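Local structure of glutathione S-transferase omega-like 2 (Saccharomyces cerevisiae, 5LKB) at residues Phe20-Thr23 against Gln27-Ile30; Tyr41-Cys46 against Lys77-Leu82. The protein catalyses glutathione-dependent thiol transfer and dehydroascorbate reduction, reacts with glutathionyl-(hydro)quinones, and belongs to the Xi class of glutathione transferases. All coordinates share one frame; numbering follows the deposited sequence. Where two conformers were deposited one is given.

Interaction 1 (Phe20-Thr23 against Gln27-Ile30)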
# COMPACT_ATOMS: atom_id res chain seq x y z
N PHE A 20 16.30 15.17 27.10
CA PHE A 20 17.53 15.96 27.09
C PHE A 20 17.25 17.21 26.27
O PHE A 20 17.08 17.13 25.04
CB PHE A 20 18.74 15.19 26.58
CG PHE A 20 19.06 13.98 27.39
CD1 PHE A 20 18.47 12.77 27.11
CD2 PHE A 20 19.94 14.07 28.47
CE1 PHE A 20 18.76 11.64 27.86
CE2 PHE A 20 20.21 12.96 29.25
CZ PHE A 20 19.62 11.73 28.94
N ARG A 21 17.26 18.37 26.90
CA ARG A 21 16.71 19.56 26.30
C ARG A 21 17.62 20.77 26.47
O ARG A 21 17.16 21.91 26.29
CB ARG A 21 15.35 19.82 26.93
CG ARG A 21 14.42 18.58 26.86
CD ARG A 21 14.02 18.10 25.42
NE ARG A 21 13.16 19.11 24.78
CZ ARG A 21 11.82 19.10 24.79
NH1 ARG A 21 11.15 18.13 25.40
NH2 ARG A 21 11.14 20.08 24.24
N GLU A 22 18.90 20.53 26.65
CA GLU A 22 19.85 21.62 26.84
C GLU A 22 20.30 22.23 25.52
O GLU A 22 19.94 21.77 24.41
CB GLU A 22 21.01 21.19 27.73
CG GLU A 22 20.65 21.40 29.25
CD GLU A 22 20.97 22.80 29.75
OE1 GLU A 22 21.35 23.64 28.92
OE2 GLU A 22 20.80 23.00 31.00
N THR A 23 21.08 23.30 25.60
CA THR A 23 21.54 24.03 24.43
C THR A 23 23.04 24.23 24.52
O THR A 23 23.68 23.81 25.49
CB THR A 23 20.79 25.35 24.25
OG1 THR A 23 21.04 25.85 22.93
CG2 THR A 23 21.20 26.41 25.33
N GLN A 27 27.68 31.77 26.13
CA GLN A 27 27.42 32.12 27.54
C GLN A 27 27.13 30.90 28.42
O GLN A 27 27.06 31.03 29.65
CB GLN A 27 26.23 33.09 27.62
CG GLN A 27 24.90 32.38 27.35
CD GLN A 27 23.91 33.22 26.58
OE1 GLN A 27 22.87 33.63 27.11
NE2 GLN A 27 24.23 33.49 25.30
N HIS A 28 26.97 29.70 27.83
CA HIS A 28 26.56 28.55 28.62
C HIS A 28 27.67 28.14 29.59
O HIS A 28 28.85 28.06 29.23
CB HIS A 28 26.23 27.40 27.66
CG HIS A 28 25.37 26.32 28.25
ND1 HIS A 28 25.87 25.34 29.08
CD2 HIS A 28 24.06 26.03 28.07
CE1 HIS A 28 24.90 24.49 29.38
NE2 HIS A 28 23.79 24.91 28.81
N PRO A 29 27.33 27.84 30.84
CA PRO A 29 28.37 27.43 31.80
C PRO A 29 29.03 26.15 31.45
O PRO A 29 30.15 25.90 31.87
CB PRO A 29 27.60 27.32 33.14
CG PRO A 29 26.22 27.07 32.74
CD PRO A 29 25.99 27.81 31.43
N ILE A 30 28.40 25.28 30.64
CA ILE A 30 28.88 23.92 30.48
C ILE A 30 29.13 23.59 29.01
O ILE A 30 30.19 23.06 28.66
CB ILE A 30 27.92 22.88 31.13
CG1 ILE A 30 27.84 23.09 32.66
CG2 ILE A 30 28.40 21.44 30.83
CD1 ILE A 30 29.21 22.97 33.39

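Interaction 2 (Tyr41-Cys46 against Lys77-Leu82)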
# COMPACT_ATOMS: atom_id res chain seq x y z
N TYR A 41 24.57 11.52 16.52
CA TYR A 41 24.28 10.11 16.27
C TYR A 41 22.86 10.00 15.72
O TYR A 41 21.93 10.53 16.32
CB TYR A 41 24.35 9.29 17.57
CG TYR A 41 25.75 9.19 18.19
CD1 TYR A 41 26.65 8.22 17.75
CD2 TYR A 41 26.17 10.07 19.19
CE1 TYR A 41 27.92 8.12 18.29
CE2 TYR A 41 27.42 9.96 19.73
CZ TYR A 41 28.27 8.97 19.32
OH TYR A 41 29.54 8.89 19.88
N VAL A 42 22.70 9.33 14.57
CA VAL A 42 21.43 9.31 13.86
C VAL A 42 21.15 7.90 13.37
O VAL A 42 22.03 7.03 13.34
CB VAL A 42 21.43 10.24 12.63
CG1 VAL A 42 21.78 11.66 13.01
CG2 VAL A 42 22.43 9.77 11.60
N SER A 43 19.89 7.70 12.96
CA SER A 43 19.54 6.70 11.95
C SER A 43 19.14 7.43 10.69
O SER A 43 18.43 8.41 10.74
CB SER A 43 18.39 5.80 12.38
OG SER A 43 17.94 4.98 11.30
N LEU A 44 19.60 6.93 9.52
CA LEU A 44 19.10 7.46 8.25
C LEU A 44 17.65 7.07 7.95
O LEU A 44 17.02 7.74 7.13
CB LEU A 44 19.98 6.92 7.12
CG LEU A 44 21.39 7.47 7.00
CD1 LEU A 44 22.27 6.65 6.11
CD2 LEU A 44 21.26 8.88 6.46
N ALA A 45 17.08 6.14 8.68
CA ALA A 45 15.67 5.77 8.47
C ALA A 45 14.72 6.76 9.14
O ALA A 45 13.55 6.89 8.72
CB ALA A 45 15.40 4.39 9.04
N CYS A 46 15.22 7.44 10.22
CA CYS A 46 14.36 8.19 11.12
C CYS A 46 14.12 9.58 10.56
O CYS A 46 15.09 10.31 10.32
CB CYS A 46 15.06 8.35 12.48
SG CYS A 46 14.22 9.47 13.59
N LYS A 77 16.36 -4.48 22.02
CA LYS A 77 17.40 -3.76 22.79
C LYS A 77 17.78 -2.38 22.20
O LYS A 77 18.75 -1.76 22.66
CB LYS A 77 18.61 -4.66 22.97
CG LYS A 77 18.34 -5.86 23.88
CD LYS A 77 19.57 -6.70 24.09
CE LYS A 77 19.29 -7.94 24.92
NZ LYS A 77 18.21 -8.80 24.32
N GLY A 78 17.07 -1.89 21.18
CA GLY A 78 17.24 -0.53 20.71
C GLY A 78 18.25 -0.38 19.59
O GLY A 78 18.94 -1.30 19.19
N TRP A 79 18.42 0.87 19.14
CA TRP A 79 19.32 1.10 18.02
C TRP A 79 20.72 0.63 18.37
O TRP A 79 21.17 0.75 19.52
CB TRP A 79 19.38 2.58 17.67
CG TRP A 79 18.10 3.28 17.29
CD1 TRP A 79 17.35 4.11 18.05
CD2 TRP A 79 17.41 3.19 16.02
NE1 TRP A 79 16.29 4.59 17.36
CE2 TRP A 79 16.32 4.07 16.08
CE3 TRP A 79 17.67 2.52 14.81
CZ2 TRP A 79 15.45 4.26 15.03
CZ3 TRP A 79 16.83 2.75 13.73
CH2 TRP A 79 15.73 3.60 13.84
N ARG A 80 21.44 0.17 17.35
CA ARG A 80 22.72 -0.49 17.50
C ARG A 80 23.71 -0.04 16.44
O ARG A 80 23.37 0.52 15.39
CB ARG A 80 22.58 -2.03 17.56
CG ARG A 80 22.28 -2.69 16.25
CD ARG A 80 22.04 -4.18 16.43
NE ARG A 80 21.96 -4.82 15.10
CZ ARG A 80 20.85 -5.27 14.51
NH1 ARG A 80 20.95 -5.80 13.29
NH2 ARG A 80 19.65 -5.25 15.10
N PHE A 81 24.99 -0.24 16.76
CA PHE A 81 26.09 0.04 15.86
C PHE A 81 26.78 -1.25 15.41
O PHE A 81 26.64 -2.30 16.06
CB PHE A 81 27.14 0.88 16.61
CG PHE A 81 26.64 2.20 17.09
CD1 PHE A 81 26.68 3.28 16.24
CD2 PHE A 81 26.16 2.37 18.39
CE1 PHE A 81 26.24 4.53 16.68
CE2 PHE A 81 25.70 3.62 18.83
CZ PHE A 81 25.76 4.71 17.98
N LEU A 82 27.54 -1.16 14.31
CA LEU A 82 28.41 -2.24 13.88
C LEU A 82 29.81 -2.04 14.46
O LEU A 82 30.26 -0.92 14.63
CB LEU A 82 28.54 -2.27 12.36
CG LEU A 82 27.39 -2.97 11.62
CD1 LEU A 82 27.68 -2.95 10.08
CD2 LEU A 82 27.16 -4.38 12.09

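Interaction 1 (Phe20-Thr23 against Gln27-Ile30)
H28 reaches across the turn to E22 through the edge of its imidazole, and the two are joined by the one hydrogen bond that crosses between the segments. The donor is NE2 of H28, which lies 2.8 Å from OE1 of E22, and the N-H points at the oxygen almost without a bend (174°). OE1 lies practically in the imidazole plane; the carboxylate, by contrast, is met from above its own plane, and the two flat groups stand 77° apart. Within the 20-23 segment, OE1 of E22 also receives a weak second bond from the backbone N of T23 at 3.3 Å. The imidazole is fixed from its other nitrogen as well: ND1 of H28 accepts from the backbone N of I30 at 3.0 Å, again close to the ring plane. With ND1 acting as acceptor and NE2 as donor, both nitrogens are used and rotation about CB-CG is restrained. H28 can span the gap because its CG stands anti to the backbone N (chi1 -161°), which extends the ring toward the 20-23 segment. Geometrically this is a His-carboxylate hydrogen bond closing a short irregular loop ahead of strand 38-42, the first strand of the thioredoxin-like domain; the same loop is tied to the sheet's edge strand 168-171 by a bond from E22 O to the side chain of N171. Beside this close-fitting polar centre the remaining contact is thin. The carbonyl O of T23 sits over one face of the imidazole, 3.4 Å from CD2 of H28. T23 was modelled in two conformers, and in the one described its methyl CG2 comes no nearer to that carbon than 4.0 Å, a doubtful contact. Just 118 Å² is buried between the segments, and E22 and T23 both remain exposed to solvent.

Interaction 2 (Tyr41-Cys46 against Lys77-Leu82)
W79 and F81 of the 77-82 loop present their rings to S43 and Y41, the two side chains of the 41-46 segment that they touch. W79 comes first. Its six-membered ring receives CB of S43 over one face, 3.9 Å from the centroid and 23° off the normal, a CH-pi contact displaced toward the rim. OG of S43 lies 3.5 Å from CZ3 of W79, but its bonding is directed elsewhere: with OG anti to the backbone N (chi1 171°), it accepts from N of A45 at 3.0 Å and closes an ST turn. That turn leads into C46, the catalytic nucleophile and N-cap of helix 47-58. With an alanine in place of S43 the hydroxyl is gone, and the A45 amide would probably lose its acceptor, leaving the ST turn before C46 less firmly held. W79 itself binds glutathione, and its indole is also stacked on H345. Two residues further on, F81 brings CZ to within 3.6 Å of CD1 of Y41. The ring planes are 76° apart with centroids separated by 5.8 Å, an oblique aromatic pair, while the hydroxyl of Y41 hydrogen-bonds to E133. No hydrogen bond crosses between the segments, which implies that the glutathione-binding indole meets the nucleophile's loop through the CH-pi contact of S43, while F81 and Y41 pack farther along and the S43 hydroxyl spends its acceptor on the turn rather than on the 77-82 segment.

The two contacts differ in depth and in chemistry. Interaction 1 lies at the surface, its centre about 23 Å from the centre of the chain, and none of its touching residues is buried; interaction 2 has its centre about 13 Å from that point, and all four of its touching residues are. A hydrogen bond joins neighbouring parts of one loop in the first, whereas aromatic and CH-pi packing joins segments 31 residues apart in the second. They share no segment, yet strand 38-42 follows the loop of interaction 1 and supplies Y41 to interaction 2. Only interaction 2 contains active-site residues, although E22 lies about 10 Å from glutathione-binding E173, measured between side chains.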